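Local coordinates for envelope glycoprotein (PDB 5ZKX), which probably drives fusion of the viral and host membranes during entry, as a gp64-family (class III) fusion protein captured here in its trimeric postfusion form, at residues I45-R49 against F426-S430; Y51-C56 against L123-N128; E89-P95 against W141-N147; D104-C108 against H135-L139. Residue numbers count along the deposited sequence, not the author numbering.

Interaction 1: I45-R49 against F426-S430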
loop_
_atom_site.group_PDB
_atom_site.type_symbol
_atom_site.label_atom_id
_atom_site.label_comp_id
_atom_site.label_asym_id
_atom_site.label_seq_id
_atom_site.Cartn_x
_atom_site.Cartn_y
_atom_site.Cartn_z
ATOM N N ILE A 45 25.769 -9.981 8.120
ATOM C CA ILE A 45 26.872 -9.665 7.221
ATOM C C ILE A 45 26.710 -10.492 5.957
ATOM O O ILE A 45 26.489 -11.708 6.025
ATOM C CB ILE A 45 28.240 -9.925 7.876
ATOM C CG1 ILE A 45 28.295 -9.300 9.271
ATOM C CG2 ILE A 45 29.354 -9.359 7.008
ATOM C CD1 ILE A 45 29.664 -9.368 9.913
ATOM N N ILE A 46 26.805 -9.832 4.808
ATOM C CA ILE A 46 26.728 -10.484 3.508
ATOM C C ILE A 46 28.006 -10.168 2.750
ATOM O O ILE A 46 28.392 -8.997 2.639
ATOM C CB ILE A 46 25.495 -10.033 2.704
ATOM C CG1 ILE A 46 24.223 -10.203 3.531
ATOM C CG2 ILE A 46 25.388 -10.823 1.409
ATOM C CD1 ILE A 46 22.965 -9.875 2.764
ATOM N N GLY A 47 28.657 -11.199 2.244
ATOM C CA GLY A 47 29.864 -11.026 1.455
ATOM C C GLY A 47 29.846 -11.919 0.238
ATOM O O GLY A 47 29.473 -13.089 0.315
ATOM N N TYR A 48 30.242 -11.355 -0.895
ATOM C CA TYR A 48 30.366 -12.123 -2.121
ATOM C C TYR A 48 31.780 -11.997 -2.668
ATOM O O TYR A 48 32.498 -11.036 -2.381
ATOM C CB TYR A 48 29.341 -11.681 -3.176
ATOM C CG TYR A 48 29.551 -10.304 -3.757
ATOM C CD1 TYR A 48 30.317 -10.119 -4.900
ATOM C CD2 TYR A 48 28.956 -9.191 -3.184
ATOM C CE1 TYR A 48 30.501 -8.865 -5.440
ATOM C CE2 TYR A 48 29.131 -7.930 -3.721
ATOM C CZ TYR A 48 29.905 -7.774 -4.849
ATOM O OH TYR A 48 30.084 -6.523 -5.390
ATOM N N ARG A 49 32.173 -12.996 -3.452
ATOM C CA ARG A 49 33.471 -12.999 -4.104
ATOM C C ARG A 49 33.432 -13.984 -5.259
ATOM O O ARG A 49 32.870 -15.074 -5.135
ATOM C CB ARG A 49 34.598 -13.370 -3.135
ATOM C CG ARG A 49 35.953 -13.526 -3.807
ATOM C CD ARG A 49 37.057 -13.745 -2.793
ATOM N NE ARG A 49 36.835 -14.937 -1.981
ATOM C CZ ARG A 49 37.461 -15.173 -0.835
ATOM N NH1 ARG A 49 38.342 -14.296 -0.373
ATOM N NH2 ARG A 49 37.207 -16.280 -0.149
ATOM N N PHE A 426 21.370 -5.254 -1.413
ATOM C CA PHE A 426 22.792 -5.432 -1.681
ATOM C C PHE A 426 23.026 -6.615 -2.610
ATOM O O PHE A 426 23.812 -6.530 -3.560
ATOM C CB PHE A 426 23.542 -5.622 -0.361
ATOM C CG PHE A 426 25.009 -5.909 -0.524
ATOM C CD1 PHE A 426 25.913 -4.876 -0.705
ATOM C CD2 PHE A 426 25.486 -7.209 -0.479
ATOM C CE1 PHE A 426 27.261 -5.134 -0.851
ATOM C CE2 PHE A 426 26.833 -7.473 -0.624
ATOM C CZ PHE A 426 27.722 -6.432 -0.809
ATOM N N VAL A 427 22.348 -7.734 -2.346
ATOM C CA VAL A 427 22.504 -8.922 -3.181
ATOM C C VAL A 427 22.018 -8.645 -4.597
ATOM O O VAL A 427 22.694 -8.967 -5.580
ATOM C CB VAL A 427 21.763 -10.115 -2.550
ATOM C CG1 VAL A 427 21.536 -11.217 -3.578
ATOM C CG2 VAL A 427 22.540 -10.651 -1.359
ATOM N N ALA A 428 20.840 -8.032 -4.725
ATOM C CA ALA A 428 20.268 -7.809 -6.049
ATOM C C ALA A 428 21.122 -6.854 -6.872
ATOM O O ALA A 428 21.254 -7.025 -8.089
ATOM C CB ALA A 428 18.838 -7.282 -5.922
ATOM N N ASN A 429 21.708 -5.843 -6.226
ATOM C CA ASN A 429 22.555 -4.899 -6.947
ATOM C C ASN A 429 23.856 -5.551 -7.392
ATOM O O ASN A 429 24.327 -5.310 -8.508
ATOM C CB ASN A 429 22.842 -3.681 -6.071
ATOM C CG ASN A 429 21.601 -2.848 -5.804
ATOM O OD1 ASN A 429 20.652 -2.847 -6.591
ATOM N ND2 ASN A 429 21.605 -2.130 -4.690
ATOM N N SER A 430 24.454 -6.372 -6.529
ATOM C CA SER A 430 25.685 -7.069 -6.884
ATOM C C SER A 430 25.478 -7.970 -8.096
ATOM O O SER A 430 26.299 -7.988 -9.020
ATOM C CB SER A 430 26.179 -7.879 -5.687
ATOM O OG SER A 430 26.827 -9.059 -6.113
#

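Interaction 2: Y51-C56 against L123-N128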
loop_
_atom_site.group_PDB
_atom_site.type_symbol
_atom_site.label_atom_id
_atom_site.label_comp_id
_atom_site.label_asym_id
_atom_site.label_seq_id
_atom_site.Cartn_x
_atom_site.Cartn_y
_atom_site.Cartn_z
ATOM N N TYR A 51 35.765 -14.806 -9.313
ATOM C CA TYR A 51 36.827 -14.420 -10.225
ATOM C C TYR A 51 36.505 -14.898 -11.633
ATOM O O TYR A 51 35.965 -15.991 -11.830
ATOM C CB TYR A 51 38.198 -14.958 -9.766
ATOM C CG TYR A 51 38.369 -16.465 -9.771
ATOM C CD1 TYR A 51 38.751 -17.137 -10.925
ATOM C CD2 TYR A 51 38.193 -17.209 -8.611
ATOM C CE1 TYR A 51 38.924 -18.506 -10.932
ATOM C CE2 TYR A 51 38.367 -18.582 -8.609
ATOM C CZ TYR A 51 38.734 -19.223 -9.774
ATOM O OH TYR A 51 38.908 -20.588 -9.785
ATOM N N TRP A 52 36.828 -14.054 -12.603
ATOM C CA TRP A 52 36.760 -14.415 -14.009
ATOM C C TRP A 52 38.138 -14.880 -14.464
ATOM O O TRP A 52 39.132 -14.173 -14.268
ATOM C CB TRP A 52 36.296 -13.220 -14.840
ATOM C CG TRP A 52 36.587 -13.347 -16.293
ATOM C CD1 TRP A 52 37.643 -12.806 -16.970
ATOM C CD2 TRP A 52 35.810 -14.061 -17.262
ATOM N NE1 TRP A 52 37.571 -13.141 -18.299
ATOM C CE2 TRP A 52 36.454 -13.911 -18.504
ATOM C CE3 TRP A 52 34.635 -14.816 -17.197
ATOM C CZ2 TRP A 52 35.961 -14.485 -19.672
ATOM C CZ3 TRP A 52 34.148 -15.385 -18.358
ATOM C CH2 TRP A 52 34.810 -15.216 -19.577
ATOM N N ARG A 53 38.199 -16.073 -15.052
ATOM C CA ARG A 53 39.454 -16.648 -15.517
ATOM C C ARG A 53 39.359 -16.940 -17.005
ATOM O O ARG A 53 38.376 -17.529 -17.462
ATOM C CB ARG A 53 39.798 -17.926 -14.748
ATOM C CG ARG A 53 40.970 -18.704 -15.333
ATOM C CD ARG A 53 40.871 -20.179 -14.993
ATOM N NE ARG A 53 41.270 -20.448 -13.616
ATOM C CZ ARG A 53 40.865 -21.502 -12.914
ATOM N NH1 ARG A 53 40.041 -22.390 -13.458
ATOM N NH2 ARG A 53 41.283 -21.669 -11.666
ATOM N N SER A 54 40.380 -16.529 -17.757
ATOM C CA SER A 54 40.469 -16.807 -19.189
ATOM C C SER A 54 41.853 -17.378 -19.480
ATOM O O SER A 54 42.833 -16.633 -19.574
ATOM C CB SER A 54 40.205 -15.556 -20.020
ATOM O OG SER A 54 39.982 -15.902 -21.378
ATOM N N TYR A 55 41.924 -18.697 -19.626
ATOM C CA TYR A 55 43.160 -19.412 -19.914
ATOM C C TYR A 55 43.116 -19.854 -21.371
ATOM O O TYR A 55 42.390 -20.793 -21.718
ATOM C CB TYR A 55 43.317 -20.606 -18.977
ATOM C CG TYR A 55 44.677 -21.260 -19.009
ATOM C CD1 TYR A 55 45.796 -20.604 -18.511
ATOM C CD2 TYR A 55 44.841 -22.542 -19.516
ATOM C CE1 TYR A 55 47.040 -21.200 -18.526
ATOM C CE2 TYR A 55 46.083 -23.148 -19.537
ATOM C CZ TYR A 55 47.179 -22.470 -19.038
ATOM O OH TYR A 55 48.420 -23.063 -19.052
ATOM N N CYS A 56 43.886 -19.183 -22.218
ATOM C CA CYS A 56 43.887 -19.451 -23.646
ATOM C C CYS A 56 45.228 -20.024 -24.088
ATOM O O CYS A 56 46.260 -19.827 -23.442
ATOM C CB CYS A 56 43.578 -18.175 -24.433
ATOM S SG CYS A 56 42.060 -17.338 -23.923
ATOM N N LEU A 123 34.886 -7.117 -11.321
ATOM C CA LEU A 123 35.813 -7.765 -12.232
ATOM C C LEU A 123 35.659 -7.207 -13.641
ATOM O O LEU A 123 34.637 -6.614 -13.999
ATOM C CB LEU A 123 35.610 -9.283 -12.232
ATOM C CG LEU A 123 34.324 -9.905 -12.785
ATOM C CD1 LEU A 123 34.409 -10.146 -14.282
ATOM C CD2 LEU A 123 34.050 -11.212 -12.072
ATOM N N GLU A 124 36.700 -7.400 -14.446
ATOM C CA GLU A 124 36.670 -7.070 -15.863
ATOM C C GLU A 124 36.744 -8.356 -16.672
ATOM O O GLU A 124 37.593 -9.214 -16.409
ATOM C CB GLU A 124 37.815 -6.134 -16.249
ATOM C CG GLU A 124 37.747 -5.672 -17.700
ATOM C CD GLU A 124 38.766 -4.599 -18.022
ATOM O OE1 GLU A 124 38.386 -3.580 -18.636
ATOM O OE2 GLU A 124 39.947 -4.774 -17.662
ATOM N N LYS A 125 35.848 -8.487 -17.649
ATOM C CA LYS A 125 35.760 -9.689 -18.476
ATOM C C LYS A 125 36.678 -9.520 -19.683
ATOM O O LYS A 125 36.251 -9.194 -20.792
ATOM C CB LYS A 125 34.315 -9.936 -18.889
ATOM C CG LYS A 125 34.086 -11.207 -19.683
ATOM C CD LYS A 125 32.784 -11.120 -20.448
ATOM C CE LYS A 125 32.486 -12.408 -21.184
ATOM N NZ LYS A 125 31.229 -12.292 -21.978
ATOM N N ARG A 126 37.971 -9.754 -19.457
ATOM C CA ARG A 126 38.993 -9.537 -20.472
ATOM C C ARG A 126 39.670 -10.850 -20.842
ATOM O O ARG A 126 39.873 -11.721 -19.992
ATOM C CB ARG A 126 40.044 -8.530 -20.001
ATOM C CG ARG A 126 40.758 -8.945 -18.748
ATOM C CD ARG A 126 42.040 -8.167 -18.546
ATOM N NE ARG A 126 42.745 -8.654 -17.366
ATOM C CZ ARG A 126 42.541 -8.199 -16.135
ATOM N NH1 ARG A 126 41.657 -7.234 -15.915
ATOM N NH2 ARG A 126 43.227 -8.709 -15.122
ATOM N N SER A 127 40.017 -10.980 -22.122
ATOM C CA SER A 127 40.643 -12.181 -22.650
ATOM C C SER A 127 41.474 -11.806 -23.866
ATOM O O SER A 127 41.185 -10.821 -24.551
ATOM C CB SER A 127 39.598 -13.240 -23.024
ATOM O OG SER A 127 40.173 -14.288 -23.785
ATOM N N ASN A 128 42.516 -12.594 -24.121
ATOM C CA ASN A 128 43.332 -12.420 -25.314
ATOM C C ASN A 128 44.149 -13.685 -25.537
ATOM O O ASN A 128 44.590 -14.322 -24.578
ATOM C CB ASN A 128 44.247 -11.194 -25.205
ATOM C CG ASN A 128 45.326 -11.358 -24.162
ATOM O OD1 ASN A 128 45.054 -11.359 -22.961
ATOM N ND2 ASN A 128 46.565 -11.488 -24.613
HETATM O O HOH W 1 43.174 -14.725 -21.736
#

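Interaction 3: E89-P95 against W141-N147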
loop_
_atom_site.group_PDB
_atom_site.type_symbol
_atom_site.label_atom_id
_atom_site.label_comp_id
_atom_site.label_asym_id
_atom_site.label_seq_id
_atom_site.Cartn_x
_atom_site.Cartn_y
_atom_site.Cartn_z
ATOM N N GLU A 89 35.089 -3.858 6.944
ATOM C CA GLU A 89 34.368 -3.287 5.804
ATOM C C GLU A 89 35.229 -3.348 4.542
ATOM O O GLU A 89 35.333 -2.387 3.778
ATOM C CB GLU A 89 33.903 -1.858 6.096
ATOM C CG GLU A 89 32.916 -1.758 7.249
ATOM C CD GLU A 89 31.934 -0.611 7.089
ATOM O OE1 GLU A 89 31.912 0.021 6.010
ATOM O OE2 GLU A 89 31.183 -0.339 8.048
ATOM N N VAL A 90 35.841 -4.509 4.328
ATOM C CA VAL A 90 36.825 -4.706 3.269
ATOM C C VAL A 90 36.812 -6.177 2.876
ATOM O O VAL A 90 36.758 -7.056 3.738
ATOM C CB VAL A 90 38.229 -4.258 3.733
ATOM C CG1 VAL A 90 39.305 -5.011 2.988
ATOM C CG2 VAL A 90 38.407 -2.758 3.558
ATOM N N CYS A 91 36.861 -6.449 1.575
ATOM C CA CYS A 91 36.930 -7.813 1.076
ATOM C C CYS A 91 38.318 -8.102 0.514
ATOM O O CYS A 91 39.008 -7.203 0.023
ATOM C CB CYS A 91 35.864 -8.071 0.005
ATOM S SG CYS A 91 35.741 -6.789 -1.255
ATOM N N TYR A 92 38.725 -9.365 0.602
ATOM C CA TYR A 92 40.041 -9.808 0.161
ATOM C C TYR A 92 39.901 -10.775 -1.009
ATOM O O TYR A 92 39.067 -11.684 -0.976
ATOM C CB TYR A 92 40.805 -10.483 1.303
ATOM C CG TYR A 92 41.265 -9.545 2.402
ATOM C CD1 TYR A 92 42.478 -8.877 2.310
ATOM C CD2 TYR A 92 40.491 -9.340 3.539
ATOM C CE1 TYR A 92 42.908 -8.027 3.314
ATOM C CE2 TYR A 92 40.912 -8.490 4.549
ATOM C CZ TYR A 92 42.122 -7.834 4.430
ATOM O OH TYR A 92 42.557 -6.985 5.425
ATOM N N THR A 93 40.726 -10.579 -2.040
ATOM C CA THR A 93 40.683 -11.405 -3.241
ATOM C C THR A 93 42.101 -11.774 -3.656
ATOM O O THR A 93 43.085 -11.371 -3.026
ATOM C CB THR A 93 39.973 -10.692 -4.399
ATOM O OG1 THR A 93 40.500 -9.367 -4.548
ATOM C CG2 THR A 93 38.479 -10.616 -4.153
ATOM N N GLY A 94 42.196 -12.551 -4.732
ATOM C CA GLY A 94 43.463 -12.872 -5.340
ATOM C C GLY A 94 43.956 -11.741 -6.219
ATOM O O GLY A 94 43.439 -10.620 -6.175
ATOM N N PRO A 95 44.964 -12.014 -7.043
ATOM C CA PRO A 95 45.586 -10.956 -7.843
ATOM C C PRO A 95 44.895 -10.707 -9.174
ATOM O O PRO A 95 44.261 -11.585 -9.765
ATOM C CB PRO A 95 47.002 -11.504 -8.066
ATOM C CG PRO A 95 46.789 -12.979 -8.152
ATOM C CD PRO A 95 45.664 -13.301 -7.193
ATOM N N TRP A 141 38.972 -10.192 -10.420
ATOM C CA TRP A 141 38.249 -10.541 -9.204
ATOM C C TRP A 141 37.142 -9.537 -8.911
ATOM O O TRP A 141 37.200 -8.375 -9.324
ATOM C CB TRP A 141 39.195 -10.609 -8.000
ATOM C CG TRP A 141 40.130 -11.769 -8.037
ATOM C CD1 TRP A 141 41.296 -11.860 -8.739
ATOM C CD2 TRP A 141 39.982 -13.013 -7.341
ATOM N NE1 TRP A 141 41.882 -13.083 -8.525
ATOM C CE2 TRP A 141 41.095 -13.810 -7.671
ATOM C CE3 TRP A 141 39.014 -13.529 -6.473
ATOM C CZ2 TRP A 141 41.268 -15.094 -7.161
ATOM C CZ3 TRP A 141 39.188 -14.806 -5.969
ATOM C CH2 TRP A 141 40.306 -15.573 -6.315
ATOM N N ARG A 142 36.127 -10.008 -8.190
ATOM C CA ARG A 142 35.058 -9.167 -7.678
ATOM C C ARG A 142 34.788 -9.559 -6.233
ATOM O O ARG A 142 34.947 -10.721 -5.851
ATOM C CB ARG A 142 33.775 -9.290 -8.516
ATOM C CG ARG A 142 32.962 -10.553 -8.243
ATOM C CD ARG A 142 31.846 -10.737 -9.261
ATOM N NE ARG A 142 31.028 -9.536 -9.413
ATOM C CZ ARG A 142 29.797 -9.405 -8.929
ATOM N NH1 ARG A 142 29.234 -10.402 -8.260
ATOM N NH2 ARG A 142 29.128 -8.278 -9.114
ATOM N N CYS A 143 34.400 -8.576 -5.424
ATOM C CA CYS A 143 34.067 -8.848 -4.032
ATOM C C CYS A 143 33.278 -7.680 -3.462
ATOM O O CYS A 143 33.365 -6.547 -3.940
ATOM C CB CYS A 143 35.319 -9.110 -3.187
ATOM S SG CYS A 143 36.399 -7.683 -2.962
ATOM N N GLY A 144 32.511 -7.979 -2.421
ATOM C CA GLY A 144 31.750 -6.961 -1.725
ATOM C C GLY A 144 31.322 -7.473 -0.373
ATOM O O GLY A 144 31.306 -8.682 -0.121
ATOM N N VAL A 145 30.975 -6.533 0.507
ATOM C CA VAL A 145 30.563 -6.853 1.868
ATOM C C VAL A 145 29.623 -5.760 2.357
ATOM O O VAL A 145 29.682 -4.614 1.897
ATOM C CB VAL A 145 31.784 -7.015 2.807
ATOM C CG1 VAL A 145 32.401 -5.660 3.136
ATOM C CG2 VAL A 145 31.403 -7.771 4.077
ATOM N N THR A 146 28.734 -6.123 3.283
ATOM C CA THR A 146 27.839 -5.150 3.894
ATOM C C THR A 146 27.416 -5.630 5.276
ATOM O O THR A 146 27.277 -6.833 5.521
ATOM C CB THR A 146 26.609 -4.875 3.015
ATOM O OG1 THR A 146 25.978 -3.663 3.445
ATOM C CG2 THR A 146 25.604 -6.018 3.085
ATOM N N ASN A 147 27.237 -4.669 6.182
ATOM C CA ASN A 147 26.709 -4.898 7.522
ATOM C C ASN A 147 25.322 -4.277 7.602
ATOM O O ASN A 147 25.186 -3.053 7.508
ATOM C CB ASN A 147 27.613 -4.280 8.591
ATOM C CG ASN A 147 28.928 -5.012 8.747
ATOM O OD1 ASN A 147 28.973 -6.130 9.260
ATOM N ND2 ASN A 147 30.013 -4.372 8.323
#

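Interaction 4: D104-C108 against H135-L139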
loop_
_atom_site.group_PDB
_atom_site.type_symbol
_atom_site.label_atom_id
_atom_site.label_comp_id
_atom_site.label_asym_id
_atom_site.label_seq_id
_atom_site.Cartn_x
_atom_site.Cartn_y
_atom_site.Cartn_z
ATOM N N ASP A 104 54.444 -16.619 -17.243
ATOM C CA ASP A 104 53.543 -16.085 -16.232
ATOM C C ASP A 104 52.122 -16.608 -16.373
ATOM O O ASP A 104 51.320 -16.392 -15.467
ATOM C CB ASP A 104 53.555 -14.560 -16.294
ATOM C CG ASP A 104 54.960 -13.998 -16.371
ATOM O OD1 ASP A 104 55.198 -13.118 -17.227
ATOM O OD2 ASP A 104 55.823 -14.438 -15.583
ATOM N N SER A 105 51.788 -17.286 -17.476
ATOM C CA SER A 105 50.448 -17.843 -17.624
ATOM C C SER A 105 50.170 -18.950 -16.620
ATOM O O SER A 105 49.006 -19.316 -16.426
ATOM C CB SER A 105 50.241 -18.376 -19.041
ATOM O OG SER A 105 50.913 -19.610 -19.215
ATOM N N SER A 106 51.211 -19.502 -15.987
ATOM C CA SER A 106 51.003 -20.458 -14.907
ATOM C C SER A 106 50.280 -19.830 -13.724
ATOM O O SER A 106 49.779 -20.556 -12.860
ATOM C CB SER A 106 52.337 -21.042 -14.439
ATOM O OG SER A 106 53.018 -20.137 -13.579
ATOM N N ILE A 107 50.208 -18.499 -13.675
ATOM C CA ILE A 107 49.468 -17.801 -12.637
ATOM C C ILE A 107 47.984 -18.131 -12.626
ATOM O O ILE A 107 47.316 -17.867 -11.620
ATOM C CB ILE A 107 49.668 -16.291 -12.845
ATOM C CG1 ILE A 107 49.309 -15.455 -11.613
ATOM C CG2 ILE A 107 48.796 -15.796 -13.963
ATOM C CD1 ILE A 107 50.071 -15.820 -10.378
ATOM N N CYS A 108 47.455 -18.755 -13.687
ATOM C CA CYS A 108 46.024 -19.045 -13.765
ATOM C C CYS A 108 45.584 -20.145 -12.813
ATOM O O CYS A 108 44.379 -20.308 -12.618
ATOM C CB CYS A 108 45.629 -19.413 -15.196
ATOM S SG CYS A 108 45.041 -18.022 -16.217
ATOM N N HIS A 135 50.610 -20.075 -23.991
ATOM C CA HIS A 135 49.395 -19.866 -23.220
ATOM C C HIS A 135 49.298 -18.414 -22.773
ATOM O O HIS A 135 50.306 -17.723 -22.627
ATOM C CB HIS A 135 49.361 -20.775 -21.991
ATOM C CG HIS A 135 49.130 -22.218 -22.310
ATOM N ND1 HIS A 135 47.871 -22.755 -22.464
ATOM C CD2 HIS A 135 49.999 -23.239 -22.495
ATOM C CE1 HIS A 135 47.974 -24.043 -22.735
ATOM N NE2 HIS A 135 49.255 -24.362 -22.760
ATOM N N THR A 136 48.067 -17.957 -22.549
ATOM C CA THR A 136 47.809 -16.619 -22.036
ATOM C C THR A 136 46.832 -16.713 -20.873
ATOM O O THR A 136 45.908 -17.533 -20.892
ATOM C CB THR A 136 47.245 -15.687 -23.120
ATOM O OG1 THR A 136 48.072 -15.760 -24.288
ATOM C CG2 THR A 136 47.216 -14.242 -22.626
ATOM N N CYS A 137 47.044 -15.882 -19.857
ATOM C CA CYS A 137 46.209 -15.904 -18.665
ATOM C C CYS A 137 45.641 -14.520 -18.403
ATOM O O CYS A 137 46.363 -13.519 -18.467
ATOM C CB CYS A 137 46.987 -16.391 -17.438
ATOM S SG CYS A 137 46.002 -16.445 -15.907
ATOM N N ASN A 138 44.343 -14.473 -18.121
ATOM C CA ASN A 138 43.667 -13.287 -17.620
ATOM C C ASN A 138 42.850 -13.684 -16.401
ATOM O O ASN A 138 42.156 -14.705 -16.415
ATOM C CB ASN A 138 42.755 -12.655 -18.678
ATOM C CG ASN A 138 43.522 -11.868 -19.717
ATOM O OD1 ASN A 138 43.924 -10.728 -19.480
ATOM N ND2 ASN A 138 43.727 -12.473 -20.880
ATOM N N LEU A 139 42.933 -12.868 -15.353
ATOM C CA LEU A 139 42.250 -13.145 -14.093
ATOM C C LEU A 139 41.776 -11.829 -13.494
ATOM O O LEU A 139 42.582 -10.919 -13.283
ATOM C CB LEU A 139 43.179 -13.881 -13.124
ATOM C CG LEU A 139 42.576 -14.501 -11.866
ATOM C CD1 LEU A 139 41.639 -15.638 -12.229
ATOM C CD2 LEU A 139 43.674 -14.987 -10.933
#

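Interaction 1: I45-R49 against F426-S430
This is a helix-on-sheet contact: helix 422-437, from near the C-terminal end of the modelled chain, lies along one face of the antiparallel sheet built round strand 44-58. The strand and helix segments point the same way, 14° apart, with their axes 10.1 Å from each other. Ile46 and Tyr48, alternate residues of the strand, face the helix, while Phe426 and Ser430, one helical turn apart, face back. Phe426 fits between the two strand side chains. Its CD2 is 4.1 Å from Ile46 CG2 and its CZ 3.6 Å from Tyr48 CE2, the two rings meeting obliquely. Ser430 CB sits over the face of the Tyr48 ring, 4.0 Å from the centroid, as a CH-pi contact. Val427 CG2 reaches Ile46 CG2 at 4.0 Å. Phe188 and Tyr190 of strand 188-192 extend the same apolar patch. Ser430 O takes a hydrogen bond from Arg142 NH2 of strand 134-148, but the contact between these two segments is made by van der Waals and aromatic packing.

Interaction 2: Y51-C56 against L123-N128
Two chain segments run side by side in the same direction, 2° apart, yet no backbone hydrogen bond links them: side chains and a water do the bridging. Segment 51-56 belongs to strand 44-58 of the antiparallel sheet, and segment 123-128 runs along the sheet's face, parallel to the strand beneath it, on its way to strand 134-148. Trp52 dominates. Its NE1 donates to Arg126 O at 3.2 Å, its CB touches Leu123 CD1 at 3.6 Å, and Lys125 CG lies over the six-membered ring, 3.9 Å from the centroid, as a CH-pi contact. An inverse gamma turn centred on Lys125 bends the chain around the indole. The trimer meets here too: Tyr440 of the second subunit packs edge-to-face with Trp52, and Lys125 NZ hydrogen-bonds Thr439 O of that subunit. Further along, Ser127 OG donates to Ser54 OG at 2.9 Å; Ser54 OG is also hydrogen-bonded to Asn70 OD1 of the adjacent strand. Cys56, tied to Cys68 by a disulfide across the 44-58/67-74 hairpin, places SG 3.6 Å from Ser127 OG. Water 1 spans the remaining gap, donating to Ser54 O at 2.9 Å and accepting from Asn128 N at 3.3 Å.

Interaction 3: E89-P95 against W141-N147
One covalent link crosses this contact: the disulfide between Cys91 SG and Cys143 SG, 2.0 Å long with a chi3 of 58°. Both cysteines point their CA-CB bonds at the other segment, and their CA atoms lie 5.9 Å apart.

Aromatic contacts gather at Trp141. Gly94 CA sits over its five-membered ring, 3.8 Å from the centroid, in a CH-pi contact so close that a CB on residue 94 would fall only 2.5 Å from Trp141 CZ2; a bare glycine is what fits. Thr93 CB touches the same indole at CE3, 3.6 Å away, while Thr93 OG1 is hydrogen-bonded to His118 NE2. Trp112 meets Trp141 edge-to-face and also touches Pro95.

The two strands belong to different layers. Strand 91-93 pairs with strand 116-118 in a small two-stranded sheet that covers the larger sheet carrying strand 134-148, so the near-antiparallel crossing (162°, axes 6.6 Å apart) is made largely by side chains that fill the space between the layers, not by backbone pairing.

Van der Waals contacts fill in the rest. Thr93 CG2 packs on Cys143 CB at 3.6 Å. Val145 CG1 lies 3.8 Å from Val90 N and 3.9 Å from Glu89 C, where the chain leaves helix 79-88 and Glu89 takes a positive phi. Val145 also touches Leu82 and Trp85 of that helix.

Interaction 4: D104-C108 against H135-L139
Cys137, Ser105 and Cys108 carry most of this contact, in which a short 3-10 helix is stapled onto a strand. Cys137, the most covered of the three, points its CA-CB bond toward the 3-10 segment and forms a disulfide with Cys108, SG to SG 1.9 Å, chi3 106°. Ile107 CG2 packs against Cys137 SG at 3.5 Å. Ser105 is the nearest in backbone, its CA 4.8 Å from Cys137 CA; Ser105 O lies 3.7 Å from Cys137 CB, and Ser105 OG is 3.4 Å from His135 CB while hydrogen-bonded to Ser102 O. Nothing hydrogen-bonds across the two segments. The 3-10 helix keeps its shape through Ile107 N to Asp104 O (3.0 Å) and Cys108 N to Ser105 O (3.2 Å), so its attachment to the strand rests on the disulfide and close packing. Backbone hydrogen bonds join strand 134-148 to strand 44-58 on one edge (Thr136 with Cys56) and on the other to strand 100-101 (Cys137 with Ala100), which leads into this 3-10 helix.

Overall arrangement
From the N terminus, strand 44-58 supplies residues 45-49 to interaction 1 and 51-56 to interaction 2. Interaction 1 closes the longest loop, bringing back helix 422-437 after 376 intervening residues, and encloses the other three. Interaction 2 closes at 123-128, having passed the first segments of interactions 3 and 4, and so crosses both, since they close later on strand 134-148. Interaction 4, shut at 135-139, falls within interaction 3, shut at 141-147. The neighbouring strands 44-58 and 134-148 are thus the common core, to which the C-terminal helix, the 123-128 segment, the small 91-93 layer and the 3-10 helix are all tied.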